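AxyAgu115A (Amphibacillus xylanus NBRC 15112, PDB 6NPS) is a family GH115 alpha-glucuronidase that probably removes glucuronic acid substituents from arabinoglucuronoxylan by hydrolysis. Local coordinates at residues K38-V43 against P51-D56; W271-I274 against G279-K282; Y839-D844 against V889-V894. The protein carries 3 engineered substitutions. All coordinates share one frame; numbering follows the deposited sequence.

How the contacts relate
All three contacts follow one another along the chain; none nests in or crosses another. Contact 1, nearest the N terminus, closes the short turn from helix 30-47 into strand 53-54, with seven residues between its segments, within a small beta-alpha-beta unit whose first strand is 20-23. Contact 2 folds the loop at W271-I274 back onto helix 277-291 within the GH115 family region, with four residues between its segments. Contact 3 has the longest span: 44 residues, rich in strand, separate a turn at Y839-D844 from strand 890-893 in the C-terminal domain. The centres of contact 1 and contact 3 lie about 63 Å apart, on opposite sides of the chain's centre.

Contact 1: K38-V43 against P51-D56; sequences KVMHDV and PEATKD
P51 meets M40 and V43 where a beta-alpha-beta unit turns from its helix, 30-47, back to its second strand, 53-54. The pyrrolidine ring of P51 sits against one turn of helix: its CG comes within 3.3 Å of the backbone O of M40, and its CD also lies beside that oxygen. The same P51 CG is 3.8 Å from M40 CB and 3.8 Å from V43 CG1, so a single ring corner touches both side chains as well as the carbonyl oxygen. V43 turns CG1 to the proline because that branch lies opposite the backbone N (chi1 172°). The M40 chain leaves the helix with CG beside the backbone N (chi1 -67°), runs outward and bends only at its last torsion; its terminal M40 CE is 4.0 Å from P51 O. Beyond P51, the CB of E52 points away from the helix, and the residue contributes little more than main chain beside the M40 sulfur. A53 follows, its methyl reached by that same sulfur. M40 and A53 both also touch F22 on the first strand, 20-23. T54 pairs through backbone hydrogen bonds with F22 and with Q24 just after that strand, in a two-strand parallel sheet. The helix is thus packed on both strands of the unit, and its reach along 51-56 ends with M40 SD 4.0 Å from A53 CB.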
ATOM      1  N   LYS A  38      -8.332  12.836 -58.428  1.00 33.32           N
ATOM      2  CA  LYS A  38      -8.450  13.262 -57.041  1.00 34.67           C
ATOM      3  C   LYS A  38      -8.272  14.766 -56.918  1.00 36.65           C
ATOM      4  O   LYS A  38      -8.979  15.421 -56.147  1.00 41.43           O
ATOM      5  CB  LYS A  38      -7.421  12.532 -56.191  1.00 37.98           C
ATOM      6  CG  LYS A  38      -7.667  11.012 -56.157  1.00 41.83           C
ATOM      7  CD  LYS A  38      -6.870  10.364 -55.038  1.00 45.21           C
ATOM      8  CE  LYS A  38      -7.043   8.841 -55.005  1.00 44.35           C
ATOM      9  NZ  LYS A  38      -8.447   8.407 -54.743  1.00 49.81           N
ATOM     10  N   VAL A  39      -7.327  15.333 -57.676  1.00 34.16           N
ATOM     11  CA  VAL A  39      -7.119  16.772 -57.602  1.00 38.40           C
ATOM     12  C   VAL A  39      -8.317  17.535 -58.186  1.00 37.09           C
ATOM     13  O   VAL A  39      -8.667  18.621 -57.694  1.00 40.77           O
ATOM     14  CB  VAL A  39      -5.779  17.118 -58.281  1.00 42.03           C
ATOM     15  CG1 VAL A  39      -5.632  18.607 -58.425  1.00 45.08           C
ATOM     16  CG2 VAL A  39      -4.624  16.545 -57.445  1.00 35.58           C
ATOM     17  N   MET A  40      -8.965  16.995 -59.219  1.00 36.95           N
ATOM     18  CA  MET A  40     -10.202  17.594 -59.721  1.00 41.30           C
ATOM     19  C   MET A  40     -11.274  17.598 -58.653  1.00 43.82           C
ATOM     20  O   MET A  40     -12.090  18.531 -58.584  1.00 44.67           O
ATOM     21  CB  MET A  40     -10.722  16.856 -60.947  1.00 41.73           C
ATOM     22  CG  MET A  40      -9.815  17.001 -62.162  1.00 49.11           C
ATOM     23  SD  MET A  40     -10.576  16.473 -63.716  1.00 61.47           S
ATOM     24  CE  MET A  40     -11.782  15.281 -63.114  1.00 64.28           C
ATOM     25  N   HIS A  41     -11.306  16.558 -57.821  1.00 40.32           N
ATOM     26  CA  HIS A  41     -12.255  16.596 -56.721  1.00 42.06           C
ATOM     27  C   HIS A  41     -11.877  17.685 -55.714  1.00 37.66           C
ATOM     28  O   HIS A  41     -12.756  18.365 -55.188  1.00 38.23           O
ATOM     29  CB  HIS A  41     -12.368  15.227 -56.049  1.00 43.39           C
ATOM     30  CG  HIS A  41     -13.406  15.203 -54.983  1.00 53.20           C
ATOM     31  ND1 HIS A  41     -13.093  15.287 -53.643  1.00 58.43           N
ATOM     32  CD2 HIS A  41     -14.759  15.220 -55.060  1.00 58.74           C
ATOM     33  CE1 HIS A  41     -14.211  15.308 -52.934  1.00 59.57           C
ATOM     34  NE2 HIS A  41     -15.236  15.264 -53.771  1.00 59.48           N
ATOM     35  N   ASP A  42     -10.574  17.894 -55.468  1.00 37.89           N
ATOM     36  CA  ASP A  42     -10.137  19.007 -54.625  1.00 45.05           C
ATOM     37  C   ASP A  42     -10.575  20.359 -55.210  1.00 42.57           C
ATOM     38  O   ASP A  42     -11.015  21.250 -54.471  1.00 42.41           O
ATOM     39  CB  ASP A  42      -8.616  18.961 -54.436  1.00 50.77           C
ATOM     40  CG  ASP A  42      -8.115  17.656 -53.747  1.00 60.81           C
ATOM     41  OD1 ASP A  42      -8.936  16.836 -53.262  1.00 66.28           O
ATOM     42  OD2 ASP A  42      -6.881  17.450 -53.712  1.00 63.58           O
ATOM     43  N   VAL A  43     -10.485  20.521 -56.534  1.00 39.03           N
ATOM     44  CA  VAL A  43     -10.969  21.754 -57.153  1.00 39.71           C
ATOM     45  C   VAL A  43     -12.456  21.950 -56.855  1.00 41.80           C
ATOM     46  O   VAL A  43     -12.901  23.058 -56.518  1.00 41.35           O
ATOM     47  CB  VAL A  43     -10.680  21.731 -58.666  1.00 39.05           C
ATOM     48  CG1 VAL A  43     -11.360  22.921 -59.393  1.00 43.60           C
ATOM     49  CG2 VAL A  43      -9.141  21.711 -58.914  1.00 38.22           C
ATOM     50  N   PRO A  51     -14.905  20.381 -61.990  1.00 45.63           N
ATOM     51  CA  PRO A  51     -14.145  20.589 -63.230  1.00 47.23           C
ATOM     52  C   PRO A  51     -14.177  19.355 -64.107  1.00 50.77           C
ATOM     53  O   PRO A  51     -14.452  18.232 -63.666  1.00 46.91           O
ATOM     54  CB  PRO A  51     -12.718  20.856 -62.743  1.00 46.55           C
ATOM     55  CG  PRO A  51     -12.630  20.075 -61.484  1.00 48.55           C
ATOM     56  CD  PRO A  51     -14.011  20.178 -60.839  1.00 44.71           C
ATOM     57  N   GLU A  52     -13.883  19.566 -65.387  1.00 56.48           N
ATOM     58  CA  GLU A  52     -13.892  18.480 -66.357  1.00 60.38           C
ATOM     59  C   GLU A  52     -12.622  18.385 -67.201  1.00 60.03           C
ATOM     60  O   GLU A  52     -12.050  19.394 -67.618  1.00 67.22           O
ATOM     61  CB  GLU A  52     -15.115  18.593 -67.270  1.00 78.19           C
ATOM     62  CG  GLU A  52     -16.000  17.357 -67.278  1.00 99.81           C
ATOM     63  CD  GLU A  52     -15.230  16.091 -67.599  1.00115.01           C
ATOM     64  OE1 GLU A  52     -15.681  15.326 -68.477  1.00121.42           O
ATOM     65  OE2 GLU A  52     -14.175  15.861 -66.973  1.00117.12           O
ATOM     66  N   ALA A  53     -12.201  17.150 -67.441  1.00 52.68           N
ATOM     67  CA  ALA A  53     -11.031  16.826 -68.241  1.00 49.44           C
ATOM     68  C   ALA A  53     -11.463  16.507 -69.663  1.00 50.21           C
ATOM     69  O   ALA A  53     -12.583  16.047 -69.899  1.00 54.79           O
ATOM     70  CB  ALA A  53     -10.258  15.628 -67.654  1.00 53.58           C
ATOM     71  N   THR A  54     -10.588  16.772 -70.623  1.00 44.98           N
ATOM     72  CA  THR A  54     -10.882  16.417 -72.003  1.00 52.43           C
ATOM     73  C   THR A  54      -9.634  15.861 -72.669  1.00 54.06           C
ATOM     74  O   THR A  54      -8.511  16.195 -72.286  1.00 53.65           O
ATOM     75  CB  THR A  54     -11.403  17.599 -72.820  1.00 52.50           C
ATOM     76  OG1 THR A  54     -11.753  17.146 -74.137  1.00 53.58           O
ATOM     77  CG2 THR A  54     -10.349  18.673 -72.928  1.00 52.84           C
ATOM     78  N   LYS A  55      -9.842  14.990 -73.659  1.00 60.48           N
ATOM     79  CA  LYS A  55      -8.754  14.532 -74.509  1.00 66.88           C
ATOM     80  C   LYS A  55      -8.619  15.348 -75.786  1.00 67.83           C
ATOM     81  O   LYS A  55      -7.614  15.207 -76.487  1.00 71.77           O
ATOM     82  CB  LYS A  55      -8.948  13.055 -74.870  1.00 73.30           C
ATOM     83  CG  LYS A  55      -9.086  12.157 -73.666  1.00 80.28           C
ATOM     84  CD  LYS A  55      -9.694  10.814 -74.048  1.00 90.59           C
ATOM     85  CE  LYS A  55     -10.523  10.227 -72.904  1.00 97.64           C
ATOM     86  NZ  LYS A  55     -11.268   9.000 -73.322  1.00102.34           N
ATOM     87  N   ASP A  56      -9.589  16.197 -76.102  1.00 65.75           N
ATOM     88  CA  ASP A  56      -9.558  17.016 -77.308  1.00 65.38           C
ATOM     89  C   ASP A  56      -9.002  18.390 -76.949  1.00 64.51           C
ATOM     90  O   ASP A  56      -9.563  19.093 -76.091  1.00 63.93           O
ATOM     91  CB  ASP A  56     -10.959  17.120 -77.914  1.00 68.35           C
ATOM     92  CG  ASP A  56     -10.989  17.884 -79.240  1.00 80.46           C
ATOM     93  OD1 ASP A  56     -10.178  18.817 -79.434  1.00 83.66           O
ATOM     94  OD2 ASP A  56     -11.842  17.557 -80.096  1.00 86.61           O
TER

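Contact 2: W271-I274 against G279-K282; sequences WNFI and GITK
I280 spreads its branches between W271 and F273: CG1 lies beside its own backbone N (chi1 -60°) while CG2 lies opposite that N, and the two aromatic side chains both extend with CG opposite their backbone N (chi1 -168° for W271). The CG1 branch ends in I280 CD1, which meets the six-membered part of the indole at 3.6 Å from W271 CE3; the two side chains cross at about a right angle. On the way I280 CG1 passes 4.0 Å from the N272 backbone O. I280 CG2 approaches the edge of the phenyl ring, near its plane, at 4.2 Å from F273 CD1. One residue further along the helix, T281 OG1 comes to 3.6 Å from F273 CE1, a van der Waals approach, since this hydroxyl is hydrogen-bonded to the backbone O of R277. W271 is tied down at its other end by a hydrogen bond from NE1 to R303 O, and F273 also packs on V327 and T330 of helix 317-338. The loop thus lies, mainly through apolar side chains, against helix 277-291, which leads into strand 298-300 of the eight-stranded parallel sheet, consistent with a peripheral helix of the TIM-barrel fold assigned to this family.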
ATOM      1  N   TRP A 271       8.928 -23.386 -39.802  1.00 57.79           N
ATOM      2  CA  TRP A 271       9.576 -22.102 -40.095  1.00 56.67           C
ATOM      3  C   TRP A 271      11.004 -22.212 -39.572  1.00 58.14           C
ATOM      4  O   TRP A 271      11.345 -21.742 -38.484  1.00 57.66           O
ATOM      5  CB  TRP A 271       8.805 -20.954 -39.463  1.00 55.80           C
ATOM      6  CG  TRP A 271       9.247 -19.610 -39.945  1.00 59.68           C
ATOM      7  CD1 TRP A 271       9.876 -18.644 -39.212  1.00 58.35           C
ATOM      8  CD2 TRP A 271       9.093 -19.079 -41.268  1.00 60.00           C
ATOM      9  NE1 TRP A 271      10.123 -17.540 -39.997  1.00 59.41           N
ATOM     10  CE2 TRP A 271       9.655 -17.779 -41.264  1.00 61.53           C
ATOM     11  CE3 TRP A 271       8.532 -19.570 -42.453  1.00 56.87           C
ATOM     12  CZ2 TRP A 271       9.680 -16.973 -42.400  1.00 60.52           C
ATOM     13  CZ3 TRP A 271       8.557 -18.767 -43.586  1.00 58.51           C
ATOM     14  CH2 TRP A 271       9.129 -17.479 -43.550  1.00 57.90           C
ATOM     15  N   ASN A 272      11.838 -22.893 -40.357  1.00 55.18           N
ATOM     16  CA  ASN A 272      13.129 -23.382 -39.879  1.00 58.04           C
ATOM     17  C   ASN A 272      13.985 -23.704 -41.100  1.00 58.33           C
ATOM     18  O   ASN A 272      13.749 -24.708 -41.781  1.00 57.00           O
ATOM     19  CB  ASN A 272      12.939 -24.614 -38.995  1.00 65.54           C
ATOM     20  CG  ASN A 272      14.196 -24.987 -38.235  1.00 72.03           C
ATOM     21  OD1 ASN A 272      15.268 -25.142 -38.825  1.00 73.51           O
ATOM     22  ND2 ASN A 272      14.071 -25.134 -36.914  1.00 73.95           N
ATOM     23  N   PHE A 273      14.963 -22.844 -41.384  1.00 61.91           N
ATOM     24  CA  PHE A 273      15.816 -23.030 -42.551  1.00 60.56           C
ATOM     25  C   PHE A 273      16.777 -24.194 -42.382  1.00 61.87           C
ATOM     26  O   PHE A 273      17.337 -24.671 -43.375  1.00 59.83           O
ATOM     27  CB  PHE A 273      16.599 -21.748 -42.834  1.00 59.05           C
ATOM     28  CG  PHE A 273      17.207 -21.701 -44.203  1.00 55.87           C
ATOM     29  CD1 PHE A 273      16.414 -21.496 -45.324  1.00 53.53           C
ATOM     30  CD2 PHE A 273      18.569 -21.854 -44.372  1.00 56.06           C
ATOM     31  CE1 PHE A 273      16.970 -21.437 -46.584  1.00 53.47           C
ATOM     32  CE2 PHE A 273      19.129 -21.805 -45.632  1.00 58.54           C
ATOM     33  CZ  PHE A 273      18.319 -21.596 -46.742  1.00 56.21           C
ATOM     34  N   ILE A 274      16.992 -24.651 -41.148  1.00 64.63           N
ATOM     35  CA  ILE A 274      17.865 -25.799 -40.916  1.00 65.60           C
ATOM     36  C   ILE A 274      17.136 -27.101 -41.225  1.00 66.74           C
ATOM     37  O   ILE A 274      17.620 -27.932 -42.006  1.00 67.55           O
ATOM     38  CB  ILE A 274      18.393 -25.781 -39.469  1.00 68.03           C
ATOM     39  CG1 ILE A 274      19.200 -24.503 -39.204  1.00 69.07           C
ATOM     40  CG2 ILE A 274      19.227 -27.028 -39.159  1.00 68.29           C
ATOM     41  CD1 ILE A 274      19.022 -23.960 -37.795  1.00 69.07           C
ATOM     42  N   GLY A 279      11.735 -26.588 -48.280  1.00 50.38           N
ATOM     43  CA  GLY A 279      10.408 -26.000 -48.199  1.00 49.37           C
ATOM     44  C   GLY A 279      10.447 -24.485 -48.092  1.00 48.36           C
ATOM     45  O   GLY A 279       9.717 -23.777 -48.804  1.00 45.24           O
ATOM     46  N   ILE A 280      11.303 -23.965 -47.202  1.00 44.52           N
ATOM     47  CA  ILE A 280      11.390 -22.514 -47.018  1.00 46.09           C
ATOM     48  C   ILE A 280      11.950 -21.846 -48.267  1.00 47.26           C
ATOM     49  O   ILE A 280      11.517 -20.759 -48.645  1.00 43.36           O
ATOM     50  CB  ILE A 280      12.229 -22.158 -45.776  1.00 43.76           C
ATOM     51  CG1 ILE A 280      11.600 -22.749 -44.523  1.00 48.06           C
ATOM     52  CG2 ILE A 280      12.284 -20.628 -45.611  1.00 44.54           C
ATOM     53  CD1 ILE A 280      10.186 -22.190 -44.267  1.00 48.14           C
ATOM     54  N   THR A 281      12.882 -22.508 -48.956  1.00 50.92           N
ATOM     55  CA  THR A 281      13.458 -21.953 -50.181  1.00 50.47           C
ATOM     56  C   THR A 281      12.423 -21.848 -51.295  1.00 48.87           C
ATOM     57  O   THR A 281      12.364 -20.833 -51.997  1.00 45.41           O
ATOM     58  CB  THR A 281      14.624 -22.833 -50.628  1.00 53.81           C
ATOM     59  OG1 THR A 281      15.669 -22.738 -49.658  1.00 56.48           O
ATOM     60  CG2 THR A 281      15.137 -22.412 -51.987  1.00 49.46           C
ATOM     61  N   LYS A 282      11.624 -22.906 -51.500  1.00 44.42           N
ATOM     62  CA  LYS A 282      10.577 -22.855 -52.516  1.00 45.43           C
ATOM     63  C   LYS A 282       9.477 -21.886 -52.111  1.00 43.56           C
ATOM     64  O   LYS A 282       8.866 -21.239 -52.969  1.00 45.08           O
ATOM     65  CB  LYS A 282      10.011 -24.281 -52.781  1.00 49.99           C
ATOM     66  CG  LYS A 282       8.996 -24.336 -53.936  1.00 55.87           C
ATOM     67  CD  LYS A 282       9.654 -24.596 -55.302  1.00 68.80           C
ATOM     68  CE  LYS A 282       8.633 -25.034 -56.356  1.00 79.83           C
ATOM     69  NZ  LYS A 282       8.885 -26.414 -56.869  1.00 91.58           N
TER

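Contact 3: Y839-D844 against V889-V894; sequences YQVGKD and VDVINV
V841 and V889 carry most of this surface contact, in which a beta turn abuts a strand of the C-terminal domain, a region related by sequence to galactose-binding-like domains. The two valines reach toward each other tip to tip. V841 CG1 is 3.6 Å from V889 CG1 and 3.7 Å from V889 CG2, so one methyl faces both prongs of its partner. The other methyl of V841 joins in, with V841 CG2 3.9 Å from V889 CG1. The torsion of V841, with CG1 opposite the backbone N (chi1 174°), sends that branch to the two methyls of V889. V891, two residues further on in strand 890-893 and with its CB again directed at the turn, adds a looser touch: V891 CG2 is 4.3 Å from V841 CG2. No hydrogen bond crosses between the segments; the join is purely apolar. Y933, on strand 926-934, touches both V841 and V889, giving the valines a shared neighbour, while strand 890-893 pairs antiparallel with 879-884. V841 is presented by a type II turn, with V841 and G842 at its two central positions and G842 at positive phi. The backbone O of Q840 accepts from both K843 N, at 2.9 Å from Q840 O, and D844 N, at a longer 3.3 Å from the same oxygen. The carboxylate of D844 folds back across the base of the turn, where Q840 N donates to D844 OD2 at 2.8 Å, nearly straight at 176°.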
ATOM      1  N   TYR A 839      33.823  13.989 -28.990  1.00 37.26           N
ATOM      2  CA  TYR A 839      34.671  15.078 -28.541  1.00 42.34           C
ATOM      3  C   TYR A 839      35.707  14.572 -27.548  1.00 41.59           C
ATOM      4  O   TYR A 839      35.487  13.580 -26.852  1.00 43.14           O
ATOM      5  CB  TYR A 839      33.797  16.165 -27.885  1.00 39.14           C
ATOM      6  CG  TYR A 839      32.849  16.821 -28.856  1.00 38.06           C
ATOM      7  CD1 TYR A 839      31.489  16.519 -28.862  1.00 42.87           C
ATOM      8  CD2 TYR A 839      33.328  17.753 -29.789  1.00 40.15           C
ATOM      9  CE1 TYR A 839      30.622  17.128 -29.768  1.00 40.79           C
ATOM     10  CE2 TYR A 839      32.497  18.353 -30.692  1.00 35.53           C
ATOM     11  CZ  TYR A 839      31.146  18.052 -30.685  1.00 42.76           C
ATOM     12  OH  TYR A 839      30.328  18.677 -31.614  1.00 45.17           O
ATOM     13  N   GLN A 840      36.832  15.277 -27.454  1.00 40.18           N
ATOM     14  CA  GLN A 840      37.866  14.978 -26.468  1.00 45.33           C
ATOM     15  C   GLN A 840      38.120  16.205 -25.611  1.00 42.66           C
ATOM     16  O   GLN A 840      38.367  17.288 -26.142  1.00 42.53           O
ATOM     17  CB  GLN A 840      39.150  14.532 -27.165  1.00 52.03           C
ATOM     18  CG  GLN A 840      38.958  13.251 -27.930  1.00 68.58           C
ATOM     19  CD  GLN A 840      40.102  12.288 -27.730  1.00 82.14           C
ATOM     20  OE1 GLN A 840      40.645  11.747 -28.696  1.00 87.25           O
ATOM     21  NE2 GLN A 840      40.480  12.065 -26.470  1.00 82.72           N
ATOM     22  N   VAL A 841      38.065  16.032 -24.286  1.00 44.06           N
ATOM     23  CA  VAL A 841      38.314  17.146 -23.380  1.00 45.76           C
ATOM     24  C   VAL A 841      39.707  17.698 -23.613  1.00 53.82           C
ATOM     25  O   VAL A 841      40.686  16.959 -23.800  1.00 55.80           O
ATOM     26  CB  VAL A 841      38.106  16.736 -21.911  1.00 47.02           C
ATOM     27  CG1 VAL A 841      38.517  17.874 -20.985  1.00 46.71           C
ATOM     28  CG2 VAL A 841      36.627  16.311 -21.634  1.00 42.60           C
ATOM     29  N   GLY A 842      39.781  18.997 -23.745  1.00 50.00           N
ATOM     30  CA  GLY A 842      41.025  19.681 -23.960  1.00 51.09           C
ATOM     31  C   GLY A 842      41.393  19.794 -25.401  1.00 52.08           C
ATOM     32  O   GLY A 842      42.278  20.490 -25.782  1.00 58.45           O
ATOM     33  N   LYS A 843      40.671  19.119 -26.228  1.00 50.32           N
ATOM     34  CA  LYS A 843      40.919  19.209 -27.650  1.00 44.98           C
ATOM     35  C   LYS A 843      39.885  20.006 -28.427  1.00 50.48           C
ATOM     36  O   LYS A 843      40.141  21.138 -28.848  1.00 54.28           O
ATOM     37  CB  LYS A 843      40.961  17.739 -28.112  1.00 48.19           C
ATOM     38  CG  LYS A 843      41.331  17.530 -29.566  1.00 49.77           C
ATOM     39  CD  LYS A 843      41.648  16.052 -29.879  1.00 58.27           C
ATOM     40  CE  LYS A 843      40.957  15.566 -31.142  1.00 62.58           C
ATOM     41  NZ  LYS A 843      40.441  14.163 -30.968  1.00 67.22           N
ATOM     42  N   ASP A 844      38.691  19.441 -28.564  1.00 44.78           N
ATOM     43  CA  ASP A 844      37.600  20.082 -29.283  1.00 45.59           C
ATOM     44  C   ASP A 844      36.279  20.090 -28.512  1.00 44.10           C
ATOM     45  O   ASP A 844      35.279  20.578 -29.044  1.00 43.32           O
ATOM     46  CB  ASP A 844      37.394  19.378 -30.635  1.00 44.00           C
ATOM     47  CG  ASP A 844      37.104  17.874 -30.477  1.00 48.96           C
ATOM     48  OD1 ASP A 844      36.743  17.205 -31.465  1.00 49.12           O
ATOM     49  OD2 ASP A 844      37.210  17.359 -29.340  1.00 50.33           O
ATOM     50  N   VAL A 889      39.737  17.500 -14.989  1.00 60.03           N
ATOM     51  CA  VAL A 889      38.513  17.034 -15.622  1.00 57.39           C
ATOM     52  C   VAL A 889      38.353  15.556 -15.317  1.00 60.73           C
ATOM     53  O   VAL A 889      39.327  14.796 -15.308  1.00 64.69           O
ATOM     54  CB  VAL A 889      38.554  17.294 -17.138  1.00 54.26           C
ATOM     55  CG1 VAL A 889      37.238  16.906 -17.781  1.00 54.03           C
ATOM     56  CG2 VAL A 889      38.844  18.748 -17.410  1.00 53.32           C
ATOM     57  N   ASP A 890      37.129  15.144 -15.024  1.00 59.53           N
ATOM     58  CA  ASP A 890      36.823  13.737 -14.824  1.00 60.88           C
ATOM     59  C   ASP A 890      35.856  13.310 -15.913  1.00 51.95           C
ATOM     60  O   ASP A 890      34.764  13.871 -16.030  1.00 47.25           O
ATOM     61  CB  ASP A 890      36.228  13.486 -13.443  1.00 73.22           C
ATOM     62  CG  ASP A 890      36.198  12.015 -13.088  1.00 91.01           C
ATOM     63  OD1 ASP A 890      36.979  11.240 -13.690  1.00 97.58           O
ATOM     64  OD2 ASP A 890      35.393  11.636 -12.208  1.00 95.43           O
ATOM     65  N   VAL A 891      36.252  12.327 -16.713  1.00 47.34           N
ATOM     66  CA  VAL A 891      35.379  11.790 -17.745  1.00 46.62           C
ATOM     67  C   VAL A 891      34.596  10.624 -17.143  1.00 46.91           C
ATOM     68  O   VAL A 891      35.183   9.631 -16.707  1.00 51.88           O
ATOM     69  CB  VAL A 891      36.190  11.368 -18.974  1.00 50.63           C
ATOM     70  CG1 VAL A 891      35.271  10.763 -20.029  1.00 46.93           C
ATOM     71  CG2 VAL A 891      36.957  12.572 -19.508  1.00 52.44           C
ATOM     72  N   ILE A 892      33.276  10.767 -17.069  1.00 43.81           N
ATOM     73  CA  ILE A 892      32.425   9.867 -16.300  1.00 46.07           C
ATOM     74  C   ILE A 892      31.484   9.160 -17.257  1.00 43.27           C
ATOM     75  O   ILE A 892      31.025   9.748 -18.240  1.00 40.33           O
ATOM     76  CB  ILE A 892      31.612  10.589 -15.192  1.00 49.20           C
ATOM     77  CG1 ILE A 892      30.699  11.658 -15.784  1.00 54.64           C
ATOM     78  CG2 ILE A 892      32.513  11.201 -14.103  1.00 49.69           C
ATOM     79  CD1 ILE A 892      29.455  11.904 -14.956  1.00 57.48           C
ATOM     80  N   ASN A 893      31.211   7.889 -16.967  1.00 44.64           N
ATOM     81  CA  ASN A 893      30.214   7.106 -17.682  1.00 41.29           C
ATOM     82  C   ASN A 893      28.851   7.439 -17.111  1.00 41.99           C
ATOM     83  O   ASN A 893      28.628   7.254 -15.913  1.00 44.85           O
ATOM     84  CB  ASN A 893      30.520   5.611 -17.532  1.00 48.86           C
ATOM     85  CG  ASN A 893      29.565   4.704 -18.330  1.00 52.63           C
ATOM     86  OD1 ASN A 893      28.658   5.159 -19.034  1.00 45.19           O
ATOM     87  ND2 ASN A 893      29.804   3.391 -18.239  1.00 59.37           N
ATOM     88  N   VAL A 894      27.924   7.890 -17.962  1.00 36.35           N
ATOM     89  CA  VAL A 894      26.622   8.330 -17.465  1.00 40.28           C
ATOM     90  C   VAL A 894      25.594   7.203 -17.522  1.00 44.14           C
ATOM     91  O   VAL A 894      24.410   7.426 -17.249  1.00 44.55           O
ATOM     92  CB  VAL A 894      26.093   9.560 -18.236  1.00 44.01           C
ATOM     93  CG1 VAL A 894      27.074  10.726 -18.122  1.00 43.14           C
ATOM     94  CG2 VAL A 894      25.807   9.217 -19.694  1.00 43.67           C
TER